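PDB 5E2G: beta-lactamase from Burkholderia cenocepacia, which probably hydrolyses beta-lactam antibiotics to substituted beta-amino acids, as a member of the class C beta-lactamase family. Local coordinates for residues A[30-34]-A[331-335]; A[281-287]-A[344-349]; A[73-77]-A[251-255]. All blocks are in the same frame, centred on the assembly; numbering follows the deposited sequence.

Interaction 1. Residues A[30-34]-A[331-335]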
ATOM      1  N   ILE A  30     -10.296  12.729   2.068  1.00 22.27           N
ATOM      2  CA  ILE A  30     -11.232  12.353   3.124  1.00 24.51           C
ATOM      3  C   ILE A  30     -12.504  11.805   2.489  1.00 23.77           C
ATOM      4  O   ILE A  30     -13.076  12.432   1.593  1.00 24.42           O
ATOM      5  CB  ILE A  30     -11.578  13.545   4.040  1.00 26.67           C
ATOM      6  CG1 ILE A  30     -10.375  13.973   4.886  1.00 27.34           C
ATOM      7  CG2 ILE A  30     -12.773  13.215   4.922  1.00 25.53           C
ATOM      8  CD1 ILE A  30      -9.933  12.956   5.889  1.00 28.61           C
ATOM      9  N   VAL A  31     -12.946  10.644   2.959  1.00 23.52           N
ATOM     10  CA  VAL A  31     -14.298  10.149   2.723  1.00 24.29           C
ATOM     11  C   VAL A  31     -15.082  10.379   4.006  1.00 29.02           C
ATOM     12  O   VAL A  31     -14.751   9.816   5.055  1.00 28.04           O
ATOM     13  CB  VAL A  31     -14.309   8.662   2.336  1.00 24.60           C
ATOM     14  CG1 VAL A  31     -15.730   8.141   2.273  1.00 23.01           C
ATOM     15  CG2 VAL A  31     -13.618   8.444   1.023  1.00 28.64           C
ATOM     16  N   ALA A  32     -16.101  11.223   3.934  1.00 32.27           N
ATOM     17  CA  ALA A  32     -16.925  11.554   5.090  1.00 31.39           C
ATOM     18  C   ALA A  32     -18.350  11.174   4.725  1.00 34.11           C
ATOM     19  O   ALA A  32     -18.996  11.866   3.931  1.00 33.40           O
ATOM     20  CB  ALA A  32     -16.802  13.029   5.445  1.00 30.90           C
ATOM     21  N   ASP A  33     -18.819  10.057   5.285  1.00 39.68           N
ATOM     22  CA  ASP A  33     -20.124   9.489   4.952  1.00 46.13           C
ATOM     23  C   ASP A  33     -20.227   9.191   3.455  1.00 42.22           C
ATOM     24  O   ASP A  33     -21.239   9.470   2.814  1.00 42.28           O
ATOM     25  CB  ASP A  33     -21.259  10.412   5.411  1.00 55.39           C
ATOM     26  CG  ASP A  33     -22.596   9.698   5.507  1.00 58.06           C
ATOM     27  OD1 ASP A  33     -22.680   8.671   6.222  1.00 56.49           O
ATOM     28  OD2 ASP A  33     -23.562  10.167   4.864  1.00 58.56           O
ATOM     29  N   GLY A  34     -19.166   8.613   2.889  1.00 38.43           N
ATOM     30  CA  GLY A  34     -19.132   8.311   1.473  1.00 38.69           C
ATOM     31  C   GLY A  34     -18.799   9.479   0.568  1.00 42.12           C
ATOM     32  O   GLY A  34     -18.533   9.263  -0.622  1.00 48.15           O
ATOM     33  N   ARG A 331     -17.937   3.979   6.932  1.00 24.39           N
ATOM     34  CA  ARG A 331     -17.977   4.664   5.647  1.00 23.09           C
ATOM     35  C   ARG A 331     -17.115   5.922   5.656  1.00 20.63           C
ATOM     36  O   ARG A 331     -17.451   6.924   5.025  1.00 20.32           O
ATOM     37  CB  ARG A 331     -19.418   4.987   5.255  1.00 27.49           C
ATOM     38  CG  ARG A 331     -20.309   3.759   5.213  1.00 35.42           C
ATOM     39  CD  ARG A 331     -21.730   4.118   4.859  1.00 44.54           C
ATOM     40  NE  ARG A 331     -21.817   4.722   3.532  1.00 51.98           N
ATOM     41  CZ  ARG A 331     -22.027   6.018   3.307  1.00 56.31           C
ATOM     42  NH1 ARG A 331     -22.179   6.855   4.328  1.00 54.98           N
ATOM     43  NH2 ARG A 331     -22.092   6.476   2.060  1.00 57.08           N
ATOM     44  N   ILE A 332     -15.990   5.867   6.374  1.00 19.55           N
ATOM     45  CA  ILE A 332     -15.046   6.975   6.455  1.00 21.20           C
ATOM     46  C   ILE A 332     -13.642   6.480   6.107  1.00 20.05           C
ATOM     47  O   ILE A 332     -13.342   5.286   6.183  1.00 18.51           O
ATOM     48  CB  ILE A 332     -15.069   7.641   7.849  1.00 24.01           C
ATOM     49  CG1 ILE A 332     -14.714   6.630   8.942  1.00 19.83           C
ATOM     50  CG2 ILE A 332     -16.443   8.249   8.119  1.00 27.50           C
ATOM     51  CD1 ILE A 332     -14.936   7.137  10.339  1.00 19.89           C
ATOM     52  N   GLY A 333     -12.781   7.409   5.695  1.00 17.80           N
ATOM     53  CA  GLY A 333     -11.399   7.061   5.407  1.00 16.15           C
ATOM     54  C   GLY A 333     -10.551   8.288   5.160  1.00 17.42           C
ATOM     55  O   GLY A 333     -11.069   9.374   4.893  1.00 18.65           O
ATOM     56  N   ILE A 334      -9.231   8.096   5.239  1.00 18.13           N
ATOM     57  CA  ILE A 334      -8.263   9.173   5.041  1.00 16.56           C
ATOM     58  C   ILE A 334      -7.120   8.678   4.163  1.00 19.01           C
ATOM     59  O   ILE A 334      -6.722   7.510   4.232  1.00 21.70           O
ATOM     60  CB  ILE A 334      -7.711   9.718   6.380  1.00 18.40           C
ATOM     61  CG1 ILE A 334      -6.831  10.948   6.149  1.00 19.67           C
ATOM     62  CG2 ILE A 334      -6.904   8.669   7.102  1.00 17.61           C
ATOM     63  CD1 ILE A 334      -6.486  11.717   7.422  1.00 20.76           C
ATOM     64  N   VAL A 335      -6.599   9.582   3.335  1.00 17.56           N
ATOM     65  CA  VAL A 335      -5.384   9.387   2.554  1.00 16.79           C
ATOM     66  C   VAL A 335      -4.456  10.558   2.854  1.00 15.96           C
ATOM     67  O   VAL A 335      -4.879  11.714   2.784  1.00 16.45           O
ATOM     68  CB  VAL A 335      -5.702   9.302   1.046  1.00 18.92           C
ATOM     69  CG1 VAL A 335      -4.449   9.388   0.217  1.00 23.50           C
ATOM     70  CG2 VAL A 335      -6.465   8.031   0.752  1.00 16.82           C
TER
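This is an antiparallel strand pairing within the large beta sheet of the class C beta-lactamase fold. It joins strand 25-32 near the N-terminus to strand 332-338 near the C-terminus. The segment axes come within 4.7 Å, at 169°. Val31 and Gly333 form a hydrogen-bonded pair: Val31 N donates to Gly333 O at 3.0 Å, and Gly333 N to Val31 O at 3.2 Å. Ile30 and Ile334 form the adjoining non-hydrogen-bonded pair, with Ile30 CD1 3.7 Å from Ile334 CG1. Beyond the strand, Gly34 N donates to Arg331 O at 3.2 Å. A salt bridge, Arg331 NH1 to Asp33 OD1 at 2.7 Å, closes this exposed end. Gly34 has positive phi, and a CB there would clash with Arg331 NH2. The Ile30 and Ile334 side chains rest on helix 344-357, and Ile30 also meets helix 3-21. Val31 packs on helix 226-235 across the sheet. Strands 35-42 and 321-327 continue the sheet beyond the pair.

Interaction 2. Residues A[281-287]-A[344-349]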
ATOM      1  N   LEU A 281      -2.861   1.054  17.535  1.00 21.64           N
ATOM      2  CA  LEU A 281      -2.328   1.476  16.243  1.00 18.48           C
ATOM      3  C   LEU A 281      -0.863   1.844  16.346  1.00 18.55           C
ATOM      4  O   LEU A 281      -0.071   1.513  15.459  1.00 19.08           O
ATOM      5  CB  LEU A 281      -3.124   2.662  15.710  1.00 17.76           C
ATOM      6  CG  LEU A 281      -4.611   2.402  15.502  1.00 18.11           C
ATOM      7  CD1 LEU A 281      -5.291   3.680  15.076  1.00 17.15           C
ATOM      8  CD2 LEU A 281      -4.821   1.310  14.460  1.00 16.08           C
ATOM      9  N   LEU A 282      -0.485   2.542  17.418  1.00 20.10           N
ATOM     10  CA  LEU A 282       0.914   2.897  17.597  1.00 20.52           C
ATOM     11  C   LEU A 282       1.782   1.647  17.660  1.00 22.17           C
ATOM     12  O   LEU A 282       2.822   1.574  16.999  1.00 27.43           O
ATOM     13  CB  LEU A 282       1.086   3.753  18.858  1.00 18.48           C
ATOM     14  CG  LEU A 282       0.226   5.020  18.952  1.00 20.71           C
ATOM     15  CD1 LEU A 282       0.333   5.662  20.312  1.00 18.22           C
ATOM     16  CD2 LEU A 282       0.598   6.019  17.882  1.00 25.38           C
ATOM     17  N   ALA A 283       1.351   0.640  18.426  1.00 21.16           N
ATOM     18  CA  ALA A 283       2.132  -0.585  18.556  1.00 18.90           C
ATOM     19  C   ALA A 283       2.216  -1.336  17.235  1.00 18.72           C
ATOM     20  O   ALA A 283       3.264  -1.900  16.900  1.00 18.64           O
ATOM     21  CB  ALA A 283       1.527  -1.479  19.636  1.00 19.81           C
ATOM     22  N   GLY A 284       1.120  -1.352  16.475  1.00 18.82           N
ATOM     23  CA  GLY A 284       1.104  -2.045  15.200  1.00 18.61           C
ATOM     24  C   GLY A 284       1.898  -1.349  14.119  1.00 17.69           C
ATOM     25  O   GLY A 284       2.406  -2.005  13.211  1.00 19.76           O
ATOM     26  N   ASN A 285       2.032  -0.026  14.200  1.00 18.69           N
ATOM     27  CA  ASN A 285       2.839   0.720  13.239  1.00 16.29           C
ATOM     28  C   ASN A 285       4.215   1.067  13.782  1.00 20.82           C
ATOM     29  O   ASN A 285       4.907   1.897  13.192  1.00 23.14           O
ATOM     30  CB  ASN A 285       2.106   1.987  12.804  1.00 16.33           C
ATOM     31  CG  ASN A 285       0.828   1.673  12.068  1.00 18.14           C
ATOM     32  OD1 ASN A 285      -0.270   1.850  12.595  1.00 22.98           O
ATOM     33  ND2 ASN A 285       0.961   1.171  10.853  1.00 15.14           N
ATOM     34  N   ALA A 286       4.625   0.436  14.878  1.00 23.00           N
ATOM     35  CA  ALA A 286       5.882   0.751  15.522  1.00 24.35           C
ATOM     36  C   ALA A 286       7.051   0.190  14.713  1.00 25.72           C
ATOM     37  O   ALA A 286       6.888  -0.769  13.952  1.00 21.20           O
ATOM     38  CB  ALA A 286       5.901   0.188  16.940  1.00 24.22           C
ATOM     39  N   PRO A 287       8.242   0.786  14.862  1.00 29.61           N
ATOM     40  CA  PRO A 287       9.429   0.277  14.149  1.00 29.06           C
ATOM     41  C   PRO A 287       9.676  -1.207  14.335  1.00 29.64           C
ATOM     42  O   PRO A 287      10.156  -1.857  13.400  1.00 30.50           O
ATOM     43  CB  PRO A 287      10.571   1.103  14.753  1.00 34.29           C
ATOM     44  CG  PRO A 287       9.914   2.353  15.245  1.00 33.21           C
ATOM     45  CD  PRO A 287       8.544   1.974  15.684  1.00 30.58           C
ATOM     46  N   ILE A 344       6.025   7.740  10.952  1.00 17.81           N
ATOM     47  CA  ILE A 344       4.843   6.904  10.770  1.00 18.33           C
ATOM     48  C   ILE A 344       3.826   7.147  11.875  1.00 22.64           C
ATOM     49  O   ILE A 344       2.636   7.349  11.611  1.00 24.96           O
ATOM     50  CB  ILE A 344       5.252   5.426  10.697  1.00 18.37           C
ATOM     51  CG1 ILE A 344       5.788   5.131   9.300  1.00 19.10           C
ATOM     52  CG2 ILE A 344       4.081   4.537  11.063  1.00 19.09           C
ATOM     53  CD1 ILE A 344       6.518   3.844   9.198  1.00 20.91           C
ATOM     54  N   GLU A 345       4.275   7.144  13.131  1.00 22.14           N
ATOM     55  CA  GLU A 345       3.325   7.303  14.226  1.00 21.77           C
ATOM     56  C   GLU A 345       2.650   8.673  14.196  1.00 21.68           C
ATOM     57  O   GLU A 345       1.520   8.814  14.670  1.00 25.59           O
ATOM     58  CB  GLU A 345       4.021   7.063  15.567  1.00 23.35           C
ATOM     59  CG  GLU A 345       4.801   5.735  15.661  1.00 25.09           C
ATOM     60  CD  GLU A 345       3.922   4.514  15.939  1.00 27.08           C
ATOM     61  OE1 GLU A 345       2.724   4.534  15.582  1.00 25.49           O
ATOM     62  OE2 GLU A 345       4.440   3.527  16.512  1.00 24.93           O
ATOM     63  N   GLU A 346       3.308   9.688  13.635  1.00 19.44           N
ATOM     64  CA  GLU A 346       2.657  10.988  13.518  1.00 22.63           C
ATOM     65  C   GLU A 346       1.592  10.998  12.426  1.00 20.99           C
ATOM     66  O   GLU A 346       0.585  11.705  12.552  1.00 20.60           O
ATOM     67  CB  GLU A 346       3.695  12.084  13.265  1.00 26.22           C
ATOM     68  CG  GLU A 346       4.525  12.428  14.481  1.00 26.59           C
ATOM     69  CD  GLU A 346       3.679  12.927  15.637  1.00 31.14           C
ATOM     70  OE1 GLU A 346       2.662  13.608  15.398  1.00 27.54           O
ATOM     71  OE2 GLU A 346       4.023  12.624  16.797  1.00 39.53           O
ATOM     72  N   ARG A 347       1.788  10.236  11.349  1.00 19.91           N
ATOM     73  CA  ARG A 347       0.695  10.044  10.399  1.00 18.68           C
ATOM     74  C   ARG A 347      -0.462   9.317  11.069  1.00 22.46           C
ATOM     75  O   ARG A 347      -1.636   9.646  10.846  1.00 21.94           O
ATOM     76  CB  ARG A 347       1.174   9.259   9.178  1.00 20.01           C
ATOM     77  CG  ARG A 347       2.593   9.548   8.759  1.00 22.78           C
ATOM     78  CD  ARG A 347       3.056   8.585   7.668  1.00 21.80           C
ATOM     79  NE  ARG A 347       4.510   8.562   7.582  1.00 17.88           N
ATOM     80  CZ  ARG A 347       5.201   7.708   6.843  1.00 17.92           C
ATOM     81  NH1 ARG A 347       4.569   6.802   6.118  1.00 17.83           N
ATOM     82  NH2 ARG A 347       6.524   7.751   6.835  1.00 19.71           N
ATOM     83  N   VAL A 348      -0.143   8.327  11.903  1.00 19.95           N
ATOM     84  CA  VAL A 348      -1.170   7.546  12.580  1.00 15.94           C
ATOM     85  C   VAL A 348      -1.982   8.439  13.507  1.00 23.05           C
ATOM     86  O   VAL A 348      -3.219   8.419  13.487  1.00 18.43           O
ATOM     87  CB  VAL A 348      -0.527   6.370  13.336  1.00 15.68           C
ATOM     88  CG1 VAL A 348      -1.550   5.662  14.184  1.00 17.55           C
ATOM     89  CG2 VAL A 348       0.119   5.411  12.359  1.00 15.08           C
ATOM     90  N   LYS A 349      -1.292   9.259  14.310  1.00 23.70           N
ATOM     91  CA  LYS A 349      -1.976  10.087  15.299  1.00 22.99           C
ATOM     92  C   LYS A 349      -2.909  11.084  14.632  1.00 25.58           C
ATOM     93  O   LYS A 349      -4.034  11.296  15.100  1.00 28.01           O
ATOM     94  CB  LYS A 349      -0.964  10.830  16.166  1.00 23.06           C
ATOM     95  CG  LYS A 349      -0.127   9.960  17.072  1.00 31.15           C
ATOM     96  CD  LYS A 349       0.846  10.822  17.849  1.00 38.75           C
ATOM     97  CE  LYS A 349       2.156  10.097  18.086  1.00 42.07           C
ATOM     98  NZ  LYS A 349       3.244  11.070  18.412  1.00 43.64           N
TER
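The end of helix 278-284 packs beside the first turn of helix 344-357. Both lie against the large beta sheet of the class C fold. Val348, with chi1 in t, points at the other helix and sets its CG1 3.7 Å from Leu281 CB. Leu281 and Leu282 both take the mt rotamer. Leu282 sends CD2 over the second helix, 4.3 Å from Val348 CG1 and 4.1 Å from Lys349 CG. Ile344, also mt, places CG2 3.7 Å from Asn285 CB and 3.5 Å from Asn285 O. Asn285, chi1 m, is the first residue to leave helical angles, and Ala286 then holds the N-cap position of helix 287-291. Glu345 has chi1 and chi2 both in m. This bend carries its carboxylate into the space beside the helix end. There OE1 lies 3.5 Å from Leu282 CD2, and OE2 lies 3.3 Å from Ala286 CA. Glu346 instead pairs within its own helix, where Lys349 NZ meets Glu346 OE2 at a very short 2.4 Å. Asn285 also touches Asn312 and Thr314 of strand 309-316, near the probable SxxK active-site cluster. In class C relatives the two corresponding helices border the part of the pocket that takes the R2 side chain of substrates, consistent with this placement. Glu345 OE2 approaches Leu282 O to 2.6 Å. Two oxygens so close imply that the Glu345 acid group probably carries a proton.

Interaction 3. Residues A[73-77]-A[251-255]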
ATOM      1  N   SER A  73      -5.504 -10.787  -6.089  1.00 14.40           N
ATOM      2  CA  SER A  73      -6.827 -11.206  -5.654  1.00 13.77           C
ATOM      3  C   SER A  73      -7.769 -11.341  -6.843  1.00 17.57           C
ATOM      4  O   SER A  73      -8.591 -12.264  -6.898  1.00 18.82           O
ATOM      5  CB  SER A  73      -7.355 -10.197  -4.632  1.00 11.87           C
ATOM      6  OG  SER A  73      -8.553 -10.629  -4.033  1.00 15.35           O
ATOM      7  N   ASP A  74      -7.644 -10.450  -7.824  1.00 17.39           N
ATOM      8  CA  ASP A  74      -8.488 -10.561  -9.006  1.00 20.05           C
ATOM      9  C   ASP A  74      -8.147 -11.801  -9.827  1.00 23.62           C
ATOM     10  O   ASP A  74      -9.046 -12.529 -10.261  1.00 27.38           O
ATOM     11  CB  ASP A  74      -8.371  -9.313  -9.863  1.00 18.76           C
ATOM     12  CG  ASP A  74      -9.353  -9.330 -10.990  1.00 19.92           C
ATOM     13  OD1 ASP A  74     -10.541  -9.026 -10.731  1.00 20.94           O
ATOM     14  OD2 ASP A  74      -8.944  -9.639 -12.132  1.00 21.81           O
ATOM     15  N   ALA A  75      -6.856 -12.040 -10.075  1.00 21.09           N
ATOM     16  CA  ALA A  75      -6.443 -13.282 -10.722  1.00 19.23           C
ATOM     17  C   ALA A  75      -7.011 -14.497  -9.998  1.00 20.99           C
ATOM     18  O   ALA A  75      -7.526 -15.423 -10.632  1.00 21.48           O
ATOM     19  CB  ALA A  75      -4.918 -13.358 -10.779  1.00 16.84           C
ATOM     20  N   GLN A  76      -6.935 -14.506  -8.666  1.00 21.40           N
ATOM     21  CA  GLN A  76      -7.498 -15.614  -7.906  1.00 17.83           C
ATOM     22  C   GLN A  76      -8.987 -15.745  -8.179  1.00 20.71           C
ATOM     23  O   GLN A  76      -9.496 -16.858  -8.361  1.00 19.55           O
ATOM     24  CB  GLN A  76      -7.222 -15.408  -6.414  1.00 17.96           C
ATOM     25  CG  GLN A  76      -7.369 -16.652  -5.556  1.00 28.07           C
ATOM     26  CD  GLN A  76      -8.801 -16.905  -5.144  1.00 43.68           C
ATOM     27  OE1 GLN A  76      -9.592 -15.970  -5.023  1.00 53.74           O
ATOM     28  NE2 GLN A  76      -9.150 -18.171  -4.932  1.00 44.79           N
ATOM     29  N   GLU A  77      -9.693 -14.608  -8.249  1.00 21.10           N
ATOM     30  CA  GLU A  77     -11.137 -14.628  -8.475  1.00 25.27           C
ATOM     31  C   GLU A  77     -11.477 -15.184  -9.847  1.00 26.43           C
ATOM     32  O   GLU A  77     -12.542 -15.787 -10.028  1.00 30.79           O
ATOM     33  CB  GLU A  77     -11.729 -13.224  -8.329  1.00 29.58           C
ATOM     34  CG  GLU A  77     -11.991 -12.776  -6.895  1.00 34.39           C
ATOM     35  CD  GLU A  77     -12.875 -13.742  -6.115  1.00 37.08           C
ATOM     36  OE1 GLU A  77     -12.365 -14.353  -5.154  1.00 38.41           O
ATOM     37  OE2 GLU A  77     -14.068 -13.900  -6.472  1.00 36.30           O
ATOM     38  N   GLU A 251     -12.648  -6.863  -1.828  1.00 15.06           N
ATOM     39  CA  GLU A 251     -13.050  -7.195  -0.465  1.00 19.48           C
ATOM     40  C   GLU A 251     -12.198  -8.329   0.093  1.00 16.96           C
ATOM     41  O   GLU A 251     -11.823  -8.313   1.271  1.00 17.31           O
ATOM     42  CB  GLU A 251     -14.535  -7.554  -0.404  1.00 20.61           C
ATOM     43  CG  GLU A 251     -15.052  -7.573   1.028  1.00 27.48           C
ATOM     44  CD  GLU A 251     -16.529  -7.922   1.151  1.00 37.76           C
ATOM     45  OE1 GLU A 251     -17.138  -8.333   0.139  1.00 46.61           O
ATOM     46  OE2 GLU A 251     -17.080  -7.786   2.266  1.00 36.00           O
ATOM     47  N   ARG A 252     -11.836  -9.295  -0.753  1.00 13.94           N
ATOM     48  CA  ARG A 252     -11.081 -10.455  -0.304  1.00 12.75           C
ATOM     49  C   ARG A 252      -9.660 -10.111   0.128  1.00 15.71           C
ATOM     50  O   ARG A 252      -9.056 -10.889   0.870  1.00 15.88           O
ATOM     51  CB  ARG A 252     -11.070 -11.502  -1.409  1.00 20.18           C
ATOM     52  CG  ARG A 252     -11.195 -12.914  -0.909  1.00 29.30           C
ATOM     53  CD  ARG A 252     -11.647 -13.840  -2.018  1.00 33.89           C
ATOM     54  NE  ARG A 252     -11.205 -15.203  -1.775  1.00 36.41           N
ATOM     55  CZ  ARG A 252     -11.936 -16.124  -1.160  1.00 49.40           C
ATOM     56  NH1 ARG A 252     -11.440 -17.340  -0.981  1.00 58.81           N
ATOM     57  NH2 ARG A 252     -13.159 -15.832  -0.724  1.00 49.58           N
ATOM     58  N   THR A 253      -9.106  -8.966  -0.295  1.00 15.70           N
ATOM     59  CA  THR A 253      -7.824  -8.538   0.267  1.00 12.07           C
ATOM     60  C   THR A 253      -7.935  -8.132   1.738  1.00 12.71           C
ATOM     61  O   THR A 253      -6.906  -7.841   2.362  1.00 13.33           O
ATOM     62  CB  THR A 253      -7.233  -7.361  -0.512  1.00 11.70           C
ATOM     63  OG1 THR A 253      -7.970  -6.176  -0.198  1.00 13.27           O
ATOM     64  CG2 THR A 253      -7.268  -7.612  -2.020  1.00 14.48           C
ATOM     65  N   HIS A 254      -9.147  -8.081   2.293  1.00 12.07           N
ATOM     66  CA  HIS A 254      -9.358  -7.795   3.708  1.00 13.68           C
ATOM     67  C   HIS A 254      -9.446  -9.058   4.550  1.00 14.64           C
ATOM     68  O   HIS A 254      -9.786  -8.974   5.735  1.00 15.51           O
ATOM     69  CB  HIS A 254     -10.643  -6.985   3.926  1.00 13.82           C
ATOM     70  CG  HIS A 254     -10.721  -5.714   3.136  1.00 15.33           C
ATOM     71  ND1 HIS A 254     -11.813  -4.876   3.196  1.00 16.34           N
ATOM     72  CD2 HIS A 254      -9.859  -5.144   2.264  1.00 15.99           C
ATOM     73  CE1 HIS A 254     -11.622  -3.846   2.394  1.00 15.38           C
ATOM     74  NE2 HIS A 254     -10.444  -3.986   1.815  1.00 15.25           N
ATOM     75  N   THR A 255      -9.197 -10.220   3.953  1.00 13.20           N
ATOM     76  CA  THR A 255      -9.194 -11.479   4.688  1.00 14.54           C
ATOM     77  C   THR A 255      -8.044 -11.488   5.688  1.00 13.00           C
ATOM     78  O   THR A 255      -6.913 -11.166   5.331  1.00 11.54           O
ATOM     79  CB  THR A 255      -9.058 -12.639   3.697  1.00 15.69           C
ATOM     80  OG1 THR A 255     -10.183 -12.642   2.809  1.00 18.18           O
ATOM     81  CG2 THR A 255      -8.965 -13.977   4.418  1.00 13.96           C
TER
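Arg252 reaches along the last turn of helix 64-77 and overlaps Ser73, Gln76 and Glu77. This is plain packing between helix ends in a class C beta-lactamase fold. Helix 64-77, whose start probably carries the SxxK motif of this family, meets the C-terminal part of helix 244-252 and the type I turn from Arg252 to Thr255. The buried part centres on Ser73. Its CB is 3.7 Å from Thr253 CG2, and its OG is 3.7 Å from Arg252 CB. The hydroxyls of Ser73 and Thr253 are both taken up by carbonyls of helix 244-252: Ser73 OG hydrogen-bonds to Ala249 O, and Thr253 OG1 to Ile250 O. Towards the surface the contact becomes charged. Glu77 OE1 lies 3.3 Å from Arg252 CD and forms a long salt bridge with Arg252 NE at 3.7 Å. The oxygen sits well out of the guanidinium plane, so the attraction is between charges alone. No hydrogen bond crosses between the two segments. Nearby, Asp74 ties the same helix to Arg245 and Arg175 by salt bridges. The turn itself is held twice at one carbonyl, as Arg252 O accepts from Thr255 N at 3.2 Å and from Thr255 OG1 at 2.8 Å.

In the fold
All three contacts are partly buried, but they differ in kind. Interaction 1 is strand pairing, built on backbone hydrogen bonds and ended by a surface ion pair. Interactions 2 and 3 join helix ends and have no clear hydrogen bond across them. Interaction 2 combines apolar packing with a carboxyl group close to a carbonyl. Interaction 3 is the smallest in buried area and has a long ion pair on its more exposed side. Interactions 1 and 2 are linked, because strand 332-338 leads into helix 344-357, which also covers one sheet face at interaction 1. Interaction 3 uses other helices. Its centre is about 22 Å from that of interaction 1 and 26 Å from that of interaction 2.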